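Local atomic coordinates of probable thiosulfate sulfurtransferase (Thermus thermophilus, PDB entry 2EG4), a protein that binds a zinc ion and probably transfers sulfur from thiosulfate to an acceptor such as cyanide. Residues A[32-37]-A[75-80]; A[151-156]-A[220-225]; A[187-192]-A[211-216]. All blocks are in the same frame, centred on the assembly; numbering follows the deposited sequence.

Contact 1. Residues A[32-37]-A[75-80]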
ATOM      1  N   SER A  32       3.234   0.797  -8.063  1.00 19.84           N
ATOM      2  CA  SER A  32       2.203  -0.222  -8.336  1.00 22.99           C
ATOM      3  C   SER A  32       2.758  -1.504  -8.968  1.00 25.29           C
ATOM      4  O   SER A  32       2.187  -2.598  -8.827  1.00 24.25           O
ATOM      5  CB  SER A  32       1.149   0.326  -9.314  1.00 25.76           C
ATOM      6  OG  SER A  32       0.462   1.455  -8.827  1.00 26.76           O
ATOM      7  N   ALA A  33       3.865  -1.377  -9.682  1.00 26.95           N
ATOM      8  CA  ALA A  33       4.413  -2.501 -10.443  1.00 29.09           C
ATOM      9  C   ALA A  33       5.081  -3.718  -9.805  1.00 30.01           C
ATOM     10  O   ALA A  33       4.752  -4.857 -10.140  1.00 30.03           O
ATOM     11  CB  ALA A  33       5.331  -1.951 -11.520  1.00 30.39           C
ATOM     12  N   PRO A  34       6.052  -3.500  -8.913  1.00 28.73           N
ATOM     13  CA  PRO A  34       6.750  -4.615  -8.276  1.00 28.07           C
ATOM     14  C   PRO A  34       5.889  -5.596  -7.493  1.00 25.52           C
ATOM     15  O   PRO A  34       5.250  -5.207  -6.527  1.00 25.38           O
ATOM     16  CB  PRO A  34       7.757  -3.918  -7.347  1.00 29.88           C
ATOM     17  CG  PRO A  34       7.918  -2.562  -7.940  1.00 31.79           C
ATOM     18  CD  PRO A  34       6.530  -2.211  -8.383  1.00 29.33           C
ATOM     19  N   LYS A  35       5.870  -6.850  -7.931  1.00 24.59           N
ATOM     20  CA  LYS A  35       5.164  -7.914  -7.218  1.00 23.54           C
ATOM     21  C   LYS A  35       6.258  -8.550  -6.353  1.00 26.26           C
ATOM     22  O   LYS A  35       7.324  -8.923  -6.844  1.00 28.71           O
ATOM     23  CB  LYS A  35       4.569  -8.936  -8.192  1.00 25.35           C
ATOM     24  CG  LYS A  35       3.187  -8.519  -8.721  1.00 28.27           C
ATOM     25  CD  LYS A  35       2.549  -9.614  -9.561  1.00 34.37           C
ATOM     26  CE  LYS A  35       3.151  -9.672 -10.942  1.00 37.90           C
ATOM     27  NZ  LYS A  35       2.688  -8.508 -11.751  1.00 37.73           N
ATOM     28  N   LEU A  36       5.993  -8.669  -5.059  1.00 21.83           N
ATOM     29  CA  LEU A  36       6.974  -9.199  -4.124  1.00 23.12           C
ATOM     30  C   LEU A  36       6.784 -10.626  -3.651  1.00 22.82           C
ATOM     31  O   LEU A  36       5.656 -11.124  -3.573  1.00 23.98           O
ATOM     32  CB  LEU A  36       7.027  -8.304  -2.887  1.00 26.47           C
ATOM     33  CG  LEU A  36       7.767  -6.969  -3.002  1.00 29.29           C
ATOM     34  CD1 LEU A  36       7.237  -6.149  -4.151  1.00 29.43           C
ATOM     35  CD2 LEU A  36       7.601  -6.222  -1.717  1.00 33.54           C
ATOM     36  N   ARG A  37       7.905 -11.277  -3.338  1.00 21.84           N
ATOM     37  CA  ARG A  37       7.903 -12.626  -2.782  1.00 19.09           C
ATOM     38  C   ARG A  37       8.694 -12.449  -1.484  1.00 23.63           C
ATOM     39  O   ARG A  37       9.877 -12.088  -1.510  1.00 19.37           O
ATOM     40  CB  ARG A  37       8.602 -13.634  -3.703  1.00 23.09           C
ATOM     41  CG  ARG A  37       8.541 -15.046  -3.138  1.00 27.72           C
ATOM     42  CD  ARG A  37       9.255 -16.088  -3.986  1.00 34.35           C
ATOM     43  NE  ARG A  37       9.122 -17.441  -3.434  1.00 34.47           N
ATOM     44  CZ  ARG A  37       9.864 -17.932  -2.442  1.00 38.29           C
ATOM     45  NH1 ARG A  37      10.803 -17.176  -1.889  1.00 34.62           N
ATOM     46  NH2 ARG A  37       9.673 -19.177  -2.002  1.00 34.46           N
ATOM     47  N   LEU A  75      -1.641   5.371  -5.034  1.00 14.95           N
ATOM     48  CA  LEU A  75      -1.193   6.225  -3.940  1.00 13.73           C
ATOM     49  C   LEU A  75      -0.959   5.415  -2.661  1.00 13.34           C
ATOM     50  O   LEU A  75       0.073   5.533  -2.032  1.00 12.77           O
ATOM     51  CB  LEU A  75      -2.240   7.320  -3.666  1.00 15.71           C
ATOM     52  CG  LEU A  75      -2.068   8.119  -2.370  1.00 14.27           C
ATOM     53  CD1 LEU A  75      -0.788   8.964  -2.445  1.00 14.80           C
ATOM     54  CD2 LEU A  75      -3.286   9.026  -2.161  1.00 17.62           C
ATOM     55  N   CYS A  76      -1.911   4.567  -2.294  1.00 14.90           N
ATOM     56  CA  CYS A  76      -1.760   3.809  -1.062  1.00 13.66           C
ATOM     57  C   CYS A  76      -0.699   2.715  -1.122  1.00 13.25           C
ATOM     58  O   CYS A  76      -0.000   2.496  -0.143  1.00 15.47           O
ATOM     59  CB  CYS A  76      -3.115   3.256  -0.657  1.00 13.46           C
ATOM     60  SG  CYS A  76      -4.302   4.562  -0.252  1.00 18.03           S
ATOM     61  N   ARG A  77      -0.527   2.059  -2.259  1.00 13.48           N
ATOM     62  CA  ARG A  77       0.517   1.026  -2.281  1.00 13.78           C
ATOM     63  C   ARG A  77       1.878   1.711  -2.216  1.00 14.16           C
ATOM     64  O   ARG A  77       2.777   1.238  -1.544  1.00 16.15           O
ATOM     65  CB  ARG A  77       0.438   0.152  -3.528  1.00 13.55           C
ATOM     66  CG  ARG A  77       1.222  -1.170  -3.334  1.00 14.65           C
ATOM     67  CD  ARG A  77       1.319  -1.961  -4.650  1.00 16.58           C
ATOM     68  NE  ARG A  77       1.810  -3.333  -4.456  1.00 12.85           N
ATOM     69  CZ  ARG A  77       2.906  -3.837  -5.019  1.00 18.72           C
ATOM     70  NH1 ARG A  77       3.668  -3.087  -5.823  1.00 19.07           N
ATOM     71  NH2 ARG A  77       3.219  -5.112  -4.818  1.00 18.64           N
ATOM     72  N   THR A  78       2.001   2.863  -2.873  1.00 14.99           N
ATOM     73  CA  THR A  78       3.260   3.580  -2.829  1.00 14.71           C
ATOM     74  C   THR A  78       3.500   4.088  -1.401  1.00 15.16           C
ATOM     75  O   THR A  78       4.602   3.939  -0.881  1.00 14.50           O
ATOM     76  CB  THR A  78       3.277   4.736  -3.864  1.00 11.34           C
ATOM     77  OG1 THR A  78       3.019   4.193  -5.178  1.00 13.99           O
ATOM     78  CG2 THR A  78       4.664   5.403  -3.898  1.00 16.03           C
ATOM     79  N   ALA A  79       2.479   4.671  -0.761  1.00 13.12           N
ATOM     80  CA  ALA A  79       2.639   5.147   0.611  1.00 14.74           C
ATOM     81  C   ALA A  79       2.963   3.989   1.545  1.00 16.53           C
ATOM     82  O   ALA A  79       3.722   4.144   2.506  1.00 15.35           O
ATOM     83  CB  ALA A  79       1.366   5.865   1.088  1.00 16.09           C
ATOM     84  N   PHE A  80       2.376   2.839   1.252  1.00 15.36           N
ATOM     85  CA  PHE A  80       2.615   1.655   2.059  1.00 16.70           C
ATOM     86  C   PHE A  80       4.095   1.276   2.014  1.00 13.90           C
ATOM     87  O   PHE A  80       4.694   0.993   3.049  1.00 16.69           O
ATOM     88  CB  PHE A  80       1.774   0.480   1.589  1.00 16.57           C
ATOM     89  CG  PHE A  80       1.949  -0.742   2.453  1.00 16.63           C
ATOM     90  CD1 PHE A  80       1.437  -0.766   3.753  1.00 18.99           C
ATOM     91  CD2 PHE A  80       2.712  -1.816   2.007  1.00 18.55           C
ATOM     92  CE1 PHE A  80       1.692  -1.844   4.597  1.00 18.03           C
ATOM     93  CE2 PHE A  80       2.971  -2.906   2.852  1.00 18.52           C
ATOM     94  CZ  PHE A  80       2.463  -2.913   4.141  1.00 19.24           C
TER
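R77 reaches out from helix 73-84 and takes the backbone carbonyl of P34 in a fork. Its guanidinium comes end-on, so that both terminal nitrogens close on one oxygen, with NH1 and NH2 each 2.7 Å from P34 O. The oxygen lies almost in the guanidinium plane. The two bonds differ at the carbonyl: NH2 sits in the carbonyl plane, whereas NH1 is tilted 27° from it. Sharing a single acceptor bends both hydrogen bonds, to about 140° at the hydrogens. The side chain gets there by reaching straight out: CG is anti to the backbone N (chi1 -162°), and the chain stays extended from there to NE.

Other carbonyls fix the rotation of the group. NH1 also bonds to L31 O, just before 32-37, and NE to S193 O, so the buried arginine is ringed by backbone oxygens that would probably favour its positive charge. S32 O stands 3.4 Å from R77 NH1, but at too poor an angle for a hydrogen bond. The aliphatic surroundings are looser: the P34 ring crosses the arginine obliquely, its CD 3.9 Å from R77 NH1, and L36 CD1 approaches R77 NH2 at 4.2 Å. T78, next along the helix, gives its hydroxyl to bonds with R74 O and L31 N, while S32 OG pairs with D30 OD1.

Beyond the grip, K35 starts with its CB directed away from the helix, and the nearest atoms of its side chain come within about 4 Å of those of H192 and H219, two ligands of the zinc ion. Because NE holds S193 in the second rhodanese-like domain while NH1 and NH2 hold the first, R77 bridges the two domains at their interface, where two-domain rhodaneses have their active-site loop.

Contact 2. Residues A[151-156]-A[220-225]. With ZN (zinc ion), chain C.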
ATOM      1  N   CYS A 151      -1.880 -13.288 -14.888  1.00 32.51           N
ATOM      2  CA  CYS A 151      -0.570 -13.630 -14.354  1.00 31.22           C
ATOM      3  C   CYS A 151      -0.683 -14.737 -13.296  1.00 28.90           C
ATOM      4  O   CYS A 151       0.326 -15.279 -12.842  1.00 27.34           O
ATOM      5  CB  CYS A 151       0.078 -12.390 -13.740  1.00 31.67           C
ATOM      6  SG  CYS A 151      -0.966 -11.615 -12.487  1.00 30.74           S
ATOM      7  N   CYS A 152      -1.910 -15.075 -12.898  1.00 31.49           N
ATOM      8  CA  CYS A 152      -2.114 -16.120 -11.882  1.00 31.33           C
ATOM      9  C   CYS A 152      -2.667 -17.432 -12.477  1.00 32.03           C
ATOM     10  O   CYS A 152      -3.282 -17.423 -13.537  1.00 32.75           O
ATOM     11  CB  CYS A 152      -3.050 -15.615 -10.771  1.00 32.96           C
ATOM     12  SG  CYS A 152      -2.264 -14.529  -9.489  1.00 25.83           S
ATOM     13  N   PRO A 153      -2.465 -18.571 -11.788  1.00 31.54           N
ATOM     14  CA  PRO A 153      -2.933 -19.893 -12.248  1.00 33.74           C
ATOM     15  C   PRO A 153      -4.439 -20.132 -12.304  1.00 36.48           C
ATOM     16  O   PRO A 153      -4.926 -20.818 -13.205  1.00 38.54           O
ATOM     17  CB  PRO A 153      -2.276 -20.863 -11.263  1.00 33.79           C
ATOM     18  CG  PRO A 153      -1.071 -20.146 -10.813  1.00 35.38           C
ATOM     19  CD  PRO A 153      -1.540 -18.724 -10.656  1.00 32.34           C
ATOM     20  N   ARG A 154      -5.177 -19.585 -11.345  1.00 32.72           N
ATOM     21  CA  ARG A 154      -6.623 -19.809 -11.293  1.00 34.28           C
ATOM     22  C   ARG A 154      -7.300 -18.858 -10.320  1.00 31.37           C
ATOM     23  O   ARG A 154      -6.638 -18.032  -9.688  1.00 28.44           O
ATOM     24  CB  ARG A 154      -6.887 -21.243 -10.845  1.00 34.43           C
ATOM     25  CG  ARG A 154      -6.138 -21.584  -9.577  1.00 38.20           C
ATOM     26  CD  ARG A 154      -6.284 -23.054  -9.203  1.00 43.84           C
ATOM     27  NE  ARG A 154      -5.442 -23.396  -8.064  1.00 48.23           N
ATOM     28  CZ  ARG A 154      -5.489 -22.767  -6.893  1.00 50.93           C
ATOM     29  NH1 ARG A 154      -6.341 -21.762  -6.720  1.00 54.39           N
ATOM     30  NH2 ARG A 154      -4.695 -23.141  -5.896  1.00 49.83           N
ATOM     31  N   GLY A 155      -8.620 -18.976 -10.213  1.00 28.97           N
ATOM     32  CA  GLY A 155      -9.367 -18.138  -9.298  1.00 26.95           C
ATOM     33  C   GLY A 155      -9.383 -18.747  -7.907  1.00 25.77           C
ATOM     34  O   GLY A 155      -9.366 -19.972  -7.738  1.00 26.42           O
ATOM     35  N   GLY A 156      -9.412 -17.902  -6.890  1.00 24.58           N
ATOM     36  CA  GLY A 156      -9.426 -18.445  -5.547  1.00 23.07           C
ATOM     37  C   GLY A 156      -9.181 -17.407  -4.491  1.00 23.91           C
ATOM     38  O   GLY A 156      -8.915 -16.247  -4.801  1.00 25.49           O
ATOM     39  N   GLU A 220       1.384 -14.030  -4.718  1.00 20.90           N
ATOM     40  CA  GLU A 220       2.405 -14.829  -4.060  1.00 20.82           C
ATOM     41  C   GLU A 220       1.827 -16.135  -3.543  1.00 22.34           C
ATOM     42  O   GLU A 220       2.421 -17.190  -3.711  1.00 22.28           O
ATOM     43  CB  GLU A 220       3.020 -14.083  -2.889  1.00 20.38           C
ATOM     44  CG  GLU A 220       4.036 -14.938  -2.168  1.00 22.69           C
ATOM     45  CD  GLU A 220       4.527 -14.310  -0.903  1.00 24.40           C
ATOM     46  OE1 GLU A 220       3.688 -13.785  -0.131  1.00 23.52           O
ATOM     47  OE2 GLU A 220       5.754 -14.357  -0.662  1.00 22.72           O
ATOM     48  N   TRP A 221       0.648 -16.055  -2.931  1.00 19.17           N
ATOM     49  CA  TRP A 221       0.006 -17.233  -2.355  1.00 21.42           C
ATOM     50  C   TRP A 221      -0.113 -18.354  -3.378  1.00 22.81           C
ATOM     51  O   TRP A 221       0.176 -19.514  -3.080  1.00 21.79           O
ATOM     52  CB  TRP A 221      -1.376 -16.851  -1.788  1.00 20.39           C
ATOM     53  CG  TRP A 221      -2.054 -17.953  -0.979  1.00 20.74           C
ATOM     54  CD1 TRP A 221      -2.876 -18.943  -1.448  1.00 19.76           C
ATOM     55  CD2 TRP A 221      -1.959 -18.153   0.442  1.00 22.41           C
ATOM     56  NE1 TRP A 221      -3.300 -19.750  -0.401  1.00 21.15           N
ATOM     57  CE2 TRP A 221      -2.750 -19.287   0.766  1.00 20.65           C
ATOM     58  CE3 TRP A 221      -1.285 -17.487   1.470  1.00 18.53           C
ATOM     59  CZ2 TRP A 221      -2.881 -19.765   2.082  1.00 20.59           C
ATOM     60  CZ3 TRP A 221      -1.414 -17.953   2.778  1.00 19.72           C
ATOM     61  CH2 TRP A 221      -2.210 -19.083   3.072  1.00 21.62           C
ATOM     62  N   LEU A 222      -0.518 -18.010  -4.593  1.00 22.01           N
ATOM     63  CA  LEU A 222      -0.652 -19.016  -5.644  1.00 21.97           C
ATOM     64  C   LEU A 222       0.708 -19.479  -6.177  1.00 24.74           C
ATOM     65  O   LEU A 222       0.894 -20.659  -6.447  1.00 25.54           O
ATOM     66  CB  LEU A 222      -1.504 -18.475  -6.795  1.00 18.50           C
ATOM     67  CG  LEU A 222      -2.997 -18.306  -6.464  1.00 23.98           C
ATOM     68  CD1 LEU A 222      -3.723 -17.637  -7.625  1.00 25.97           C
ATOM     69  CD2 LEU A 222      -3.616 -19.687  -6.162  1.00 21.98           C
ATOM     70  N   GLN A 223       1.661 -18.565  -6.320  1.00 26.54           N
ATOM     71  CA  GLN A 223       2.979 -18.978  -6.809  1.00 25.35           C
ATOM     72  C   GLN A 223       3.594 -20.009  -5.863  1.00 25.82           C
ATOM     73  O   GLN A 223       4.278 -20.939  -6.291  1.00 26.20           O
ATOM     74  CB  GLN A 223       3.903 -17.764  -6.944  1.00 30.73           C
ATOM     75  CG  GLN A 223       3.569 -16.890  -8.150  1.00 32.06           C
ATOM     76  CD  GLN A 223       3.531 -17.694  -9.454  1.00 38.23           C
ATOM     77  OE1 GLN A 223       4.456 -18.458  -9.752  1.00 40.91           O
ATOM     78  NE2 GLN A 223       2.467 -17.516 -10.236  1.00 39.16           N
ATOM     79  N   GLU A 224       3.327 -19.854  -4.570  1.00 21.19           N
ATOM     80  CA  GLU A 224       3.855 -20.754  -3.550  1.00 22.98           C
ATOM     81  C   GLU A 224       3.139 -22.106  -3.496  1.00 21.55           C
ATOM     82  O   GLU A 224       3.623 -23.037  -2.869  1.00 23.07           O
ATOM     83  CB  GLU A 224       3.768 -20.088  -2.176  1.00 21.71           C
ATOM     84  CG  GLU A 224       4.797 -18.974  -1.949  1.00 27.87           C
ATOM     85  CD  GLU A 224       6.197 -19.540  -1.822  1.00 30.46           C
ATOM     86  OE1 GLU A 224       6.372 -20.528  -1.084  1.00 33.21           O
ATOM     87  OE2 GLU A 224       7.127 -18.997  -2.447  1.00 35.48           O
ATOM     88  N   GLY A 225       1.978 -22.202  -4.138  1.00 25.35           N
ATOM     89  CA  GLY A 225       1.241 -23.455  -4.140  1.00 26.39           C
ATOM     90  C   GLY A 225       0.464 -23.746  -2.864  1.00 27.99           C
ATOM     91  O   GLY A 225       0.133 -24.900  -2.564  1.00 26.11           O
TER
HETATM   92 ZN    ZN C 301      -1.165 -12.659 -10.376  1.00 24.10          ZN
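L222 lays a methyl group against the flat face of a guanidinium: its CD2 is 3.5 Å from R154 NH1 and 3.6 Å from R154 NH2, and no hydrogen bond joins 151-156 to 220-225 anywhere. The R154 CG lies between the backbone N and the carbonyl carbon (chi1 52°); from there the chain runs extended to NE, and the guanidinium turns its face to the leucine. NH1 also makes a weak hydrogen bond to T228 OG1.

The other branch of the leucine points into the loop, where CD1 packs 3.8 Å from C152 CB and 3.6 Å from R154 O. Nearer the leucine backbone, the P153 ring slides past in the opposite direction, with its CD 3.9 Å from L222 CB. An alanine here would keep the CB contact with the proline, but would probably open a gap beside C152 and leave the R154 guanidinium freer to turn.

The loop's neighbouring cysteines both bind the zinc ion, C151 SG at 2.4 Å and C152 SG at 2.3 Å from the metal. After L222 the helix finishes in a Schellman motif at G225, whose positive phi suits a glycine. H192 and H219 complete the coordination, and H219 directly precedes 220-225, so the leucine packs the cysteine loop against a helix carrying another ligand: the arrangement of a two-cysteine, two-histidine zinc site.

Contact 3. Residues A[187-192]-A[211-216]. With ZN (zinc ion), chain C; SO4 (sulfate ion), chain D.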
ATOM      1  N   VAL A 187      -6.385  -6.976  12.306  1.00 26.98           N
ATOM      2  CA  VAL A 187      -7.057  -7.350  11.071  1.00 21.98           C
ATOM      3  C   VAL A 187      -6.015  -7.406   9.973  1.00 22.63           C
ATOM      4  O   VAL A 187      -5.174  -6.521   9.883  1.00 23.26           O
ATOM      5  CB  VAL A 187      -8.103  -6.297  10.677  1.00 26.32           C
ATOM      6  CG1 VAL A 187      -8.890  -6.770   9.450  1.00 23.91           C
ATOM      7  CG2 VAL A 187      -9.034  -6.032  11.855  1.00 25.86           C
ATOM      8  N   GLY A 188      -6.062  -8.458   9.175  1.00 19.67           N
ATOM      9  CA  GLY A 188      -5.131  -8.581   8.070  1.00 21.80           C
ATOM     10  C   GLY A 188      -5.936  -8.281   6.822  1.00 21.43           C
ATOM     11  O   GLY A 188      -7.146  -8.518   6.780  1.00 21.84           O
ATOM     12  N   VAL A 189      -5.288  -7.700   5.819  1.00 20.38           N
ATOM     13  CA  VAL A 189      -5.979  -7.404   4.582  1.00 17.26           C
ATOM     14  C   VAL A 189      -5.123  -7.846   3.413  1.00 18.50           C
ATOM     15  O   VAL A 189      -3.899  -7.771   3.480  1.00 16.68           O
ATOM     16  CB  VAL A 189      -6.278  -5.887   4.424  1.00 18.57           C
ATOM     17  CG1 VAL A 189      -7.409  -5.471   5.373  1.00 21.75           C
ATOM     18  CG2 VAL A 189      -5.053  -5.070   4.720  1.00 16.91           C
ATOM     19  N   TYR A 190      -5.760  -8.329   2.352  1.00 18.25           N
ATOM     20  CA  TYR A 190      -5.000  -8.750   1.179  1.00 18.09           C
ATOM     21  C   TYR A 190      -5.836  -8.643  -0.087  1.00 19.40           C
ATOM     22  O   TYR A 190      -7.052  -8.417  -0.039  1.00 18.48           O
ATOM     23  CB  TYR A 190      -4.512 -10.203   1.352  1.00 15.85           C
ATOM     24  CG  TYR A 190      -5.570 -11.252   1.072  1.00 19.06           C
ATOM     25  CD1 TYR A 190      -5.752 -11.750  -0.213  1.00 16.70           C
ATOM     26  CD2 TYR A 190      -6.362 -11.761   2.098  1.00 18.90           C
ATOM     27  CE1 TYR A 190      -6.687 -12.740  -0.486  1.00 20.61           C
ATOM     28  CE2 TYR A 190      -7.318 -12.765   1.838  1.00 19.54           C
ATOM     29  CZ  TYR A 190      -7.468 -13.248   0.548  1.00 18.37           C
ATOM     30  OH  TYR A 190      -8.373 -14.240   0.245  1.00 20.57           O
ATOM     31  N   CYS A 191      -5.168  -8.761  -1.230  1.00 20.09           N
ATOM     32  CA  CYS A 191      -5.841  -8.741  -2.528  1.00 20.95           C
ATOM     33  C   CYS A 191      -4.945  -9.441  -3.542  1.00 21.03           C
ATOM     34  O   CYS A 191      -4.474 -10.530  -3.243  1.00 20.67           O
ATOM     35  CB  CYS A 191      -6.185  -7.314  -2.949  1.00 21.40           C
ATOM     36  SG  CYS A 191      -4.822  -6.152  -2.914  1.00 25.11           S
ATOM     37  N   HIS A 192      -4.690  -8.849  -4.721  1.00 19.78           N
ATOM     38  CA  HIS A 192      -3.832  -9.513  -5.705  1.00 21.61           C
ATOM     39  C   HIS A 192      -2.355  -9.252  -5.442  1.00 21.32           C
ATOM     40  O   HIS A 192      -1.561 -10.182  -5.355  1.00 19.74           O
ATOM     41  CB  HIS A 192      -4.167  -9.073  -7.128  1.00 23.61           C
ATOM     42  CG  HIS A 192      -3.291  -9.707  -8.164  1.00 23.56           C
ATOM     43  ND1 HIS A 192      -2.528  -8.967  -9.043  1.00 23.59           N
ATOM     44  CD2 HIS A 192      -3.016 -11.007  -8.428  1.00 23.91           C
ATOM     45  CE1 HIS A 192      -1.819  -9.783  -9.801  1.00 25.10           C
ATOM     46  NE2 HIS A 192      -2.094 -11.024  -9.448  1.00 26.53           N
ATOM     47  N   ALA A 211      -4.590  -2.835  11.461  1.00 23.75           N
ATOM     48  CA  ALA A 211      -4.545  -3.533  10.181  1.00 22.08           C
ATOM     49  C   ALA A 211      -3.097  -3.776   9.717  1.00 22.24           C
ATOM     50  O   ALA A 211      -2.224  -2.942   9.912  1.00 21.92           O
ATOM     51  CB  ALA A 211      -5.302  -2.729   9.133  1.00 23.41           C
ATOM     52  N   ARG A 212      -2.860  -4.940   9.116  1.00 19.51           N
ATOM     53  CA  ARG A 212      -1.536  -5.319   8.608  1.00 19.79           C
ATOM     54  C   ARG A 212      -1.794  -5.790   7.189  1.00 18.13           C
ATOM     55  O   ARG A 212      -2.756  -6.513   6.938  1.00 18.81           O
ATOM     56  CB  ARG A 212      -0.946  -6.472   9.413  1.00 22.38           C
ATOM     57  CG  ARG A 212      -0.647  -6.155  10.858  1.00 30.31           C
ATOM     58  CD  ARG A 212      -0.252  -7.445  11.561  1.00 32.89           C
ATOM     59  NE  ARG A 212       0.964  -8.010  10.987  1.00 34.68           N
ATOM     60  CZ  ARG A 212       1.472  -9.191  11.326  1.00 38.99           C
ATOM     61  NH1 ARG A 212       0.867  -9.942  12.237  1.00 37.75           N
ATOM     62  NH2 ARG A 212       2.594  -9.619  10.759  1.00 39.96           N
ATOM     63  N   ASN A 213      -0.912  -5.405   6.270  1.00 17.94           N
ATOM     64  CA  ASN A 213      -1.076  -5.682   4.844  1.00 17.59           C
ATOM     65  C   ASN A 213      -0.271  -6.868   4.336  1.00 18.14           C
ATOM     66  O   ASN A 213       0.945  -6.884   4.472  1.00 16.00           O
ATOM     67  CB  ASN A 213      -0.658  -4.401   4.078  1.00 18.65           C
ATOM     68  CG  ASN A 213      -1.061  -4.394   2.592  1.00 18.64           C
ATOM     69  OD1 ASN A 213      -0.507  -3.614   1.782  1.00 19.20           O
ATOM     70  ND2 ASN A 213      -2.021  -5.196   2.237  1.00 16.02           N
ATOM     71  N   TYR A 214      -0.958  -7.842   3.743  1.00 17.72           N
ATOM     72  CA  TYR A 214      -0.305  -9.021   3.174  1.00 18.77           C
ATOM     73  C   TYR A 214       0.123  -8.579   1.787  1.00 17.68           C
ATOM     74  O   TYR A 214      -0.581  -8.787   0.801  1.00 20.10           O
ATOM     75  CB  TYR A 214      -1.272 -10.213   3.065  1.00 18.62           C
ATOM     76  CG  TYR A 214      -0.659 -11.419   2.364  1.00 17.86           C
ATOM     77  CD1 TYR A 214       0.723 -11.594   2.313  1.00 15.12           C
ATOM     78  CD2 TYR A 214      -1.463 -12.357   1.726  1.00 16.76           C
ATOM     79  CE1 TYR A 214       1.286 -12.676   1.620  1.00 16.50           C
ATOM     80  CE2 TYR A 214      -0.922 -13.433   1.050  1.00 19.94           C
ATOM     81  CZ  TYR A 214       0.464 -13.582   0.994  1.00 19.88           C
ATOM     82  OH  TYR A 214       0.999 -14.625   0.287  1.00 19.70           O
ATOM     83  N   LEU A 215       1.311  -7.981   1.733  1.00 17.16           N
ATOM     84  CA  LEU A 215       1.837  -7.445   0.487  1.00 17.63           C
ATOM     85  C   LEU A 215       1.969  -8.476  -0.633  1.00 18.02           C
ATOM     86  O   LEU A 215       1.637  -8.177  -1.777  1.00 17.86           O
ATOM     87  CB  LEU A 215       3.167  -6.752   0.777  1.00 19.35           C
ATOM     88  CG  LEU A 215       3.808  -5.982  -0.368  1.00 17.89           C
ATOM     89  CD1 LEU A 215       2.834  -4.938  -0.940  1.00 22.66           C
ATOM     90  CD2 LEU A 215       5.068  -5.338   0.156  1.00 22.21           C
ATOM     91  N   GLY A 216       2.429  -9.691  -0.319  1.00 19.17           N
ATOM     92  CA  GLY A 216       2.540 -10.713  -1.357  1.00 16.12           C
ATOM     93  C   GLY A 216       1.192 -11.007  -1.972  1.00 18.88           C
ATOM     94  O   GLY A 216       1.035 -11.232  -3.204  1.00 19.73           O
TER
HETATM   95 ZN    ZN C 301      -1.165 -12.659 -10.376  1.00 24.10          ZN
HETATM   96  S   SO4 D 501      -4.652  -5.374  -6.317  0.69 23.25           S
HETATM   97  O1  SO4 D 501      -4.560  -5.300  -7.812  0.69 26.90           O
HETATM   98  O2  SO4 D 501      -5.520  -6.537  -5.940  0.69 23.18           O
HETATM   99  O3  SO4 D 501      -3.279  -5.552  -5.735  0.69 17.53           O
HETATM  100  O4  SO4 D 501      -5.258  -4.107  -5.788  0.69 23.51           O
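V187 to V189 run alongside A211 to N213 as neighbouring parallel strands of the second rhodanese-like domain, the two ends of a beta-alpha-beta unit whose crossover is helix 195-206. The strand directions diverge by 33°, the usual twist between neighbouring parallel strands. The ladder is regular: R212 N donates to V187 O (2.9 Å), V189 N to R212 O (3.0 Å), and Y214 N to V189 O (3.0 Å), this last bond being almost straight at 175°. V187 O also receives a CA-H...O contact from A211 CA at 3.1 Å.

V187, V189, A211 and N213 share one face of the sheet, where the last three pack on helix 195-206. V189 puts its CG2 3.5 Å from R212 O. R212 belongs to the other face and leads away from the strand pair, with NH2 held by E127 and by L122 O.

At the end of the ladder the two tyrosines meet. Y190 CB meets Y214 CB at 3.7 Å and sits at the edge of the Y214 ring, near its plane. The Y190 ring diverges from it, since CG lies between the backbone N and the carbonyl carbon (chi1 79°); its hydroxyl bonds to I158 N and S161 OG. One face of the Y214 ring is overlaid by the backbone carbon of G216, toward the rim, and the hydroxyl reaches E220.

The first strand then runs into a loop that cups a sulfate ion, probably from the crystallisation liquor, together with S193, A195 and R196. C191 begins this loop, as the persulfide-forming cysteine does in rhodaneses. H192 N donates to sulfate O2 at 2.7 Å; sulfate O1 also lies near the plane of the H192 ring, at its edge, while H192 NE2 binds the zinc ion at 2.1 Å.

Contact 3 is the buried one, part of the sheet of the second rhodanese-like domain; contacts 1 and 2 are only partly buried. Their chemistry follows: a backbone ladder in contact 3, an arginine gripping one carbonyl in contact 1, and, in contact 2, apolar packing beside metal bonds. Contacts 2 and 3 share the zinc ion, and strand 210-213 leads straight into helix 217-223, with E220 OE1 probably hydrogen-bonded to Y214 OH. Contact 1, from the other domain, leans on both: L36 packs on L215, F80 on N213, and R37 forms a salt bridge with E224. Contacts 1 and 3 thus meet largely through apolar side chains, contacts 1 and 2 chiefly through a salt bridge.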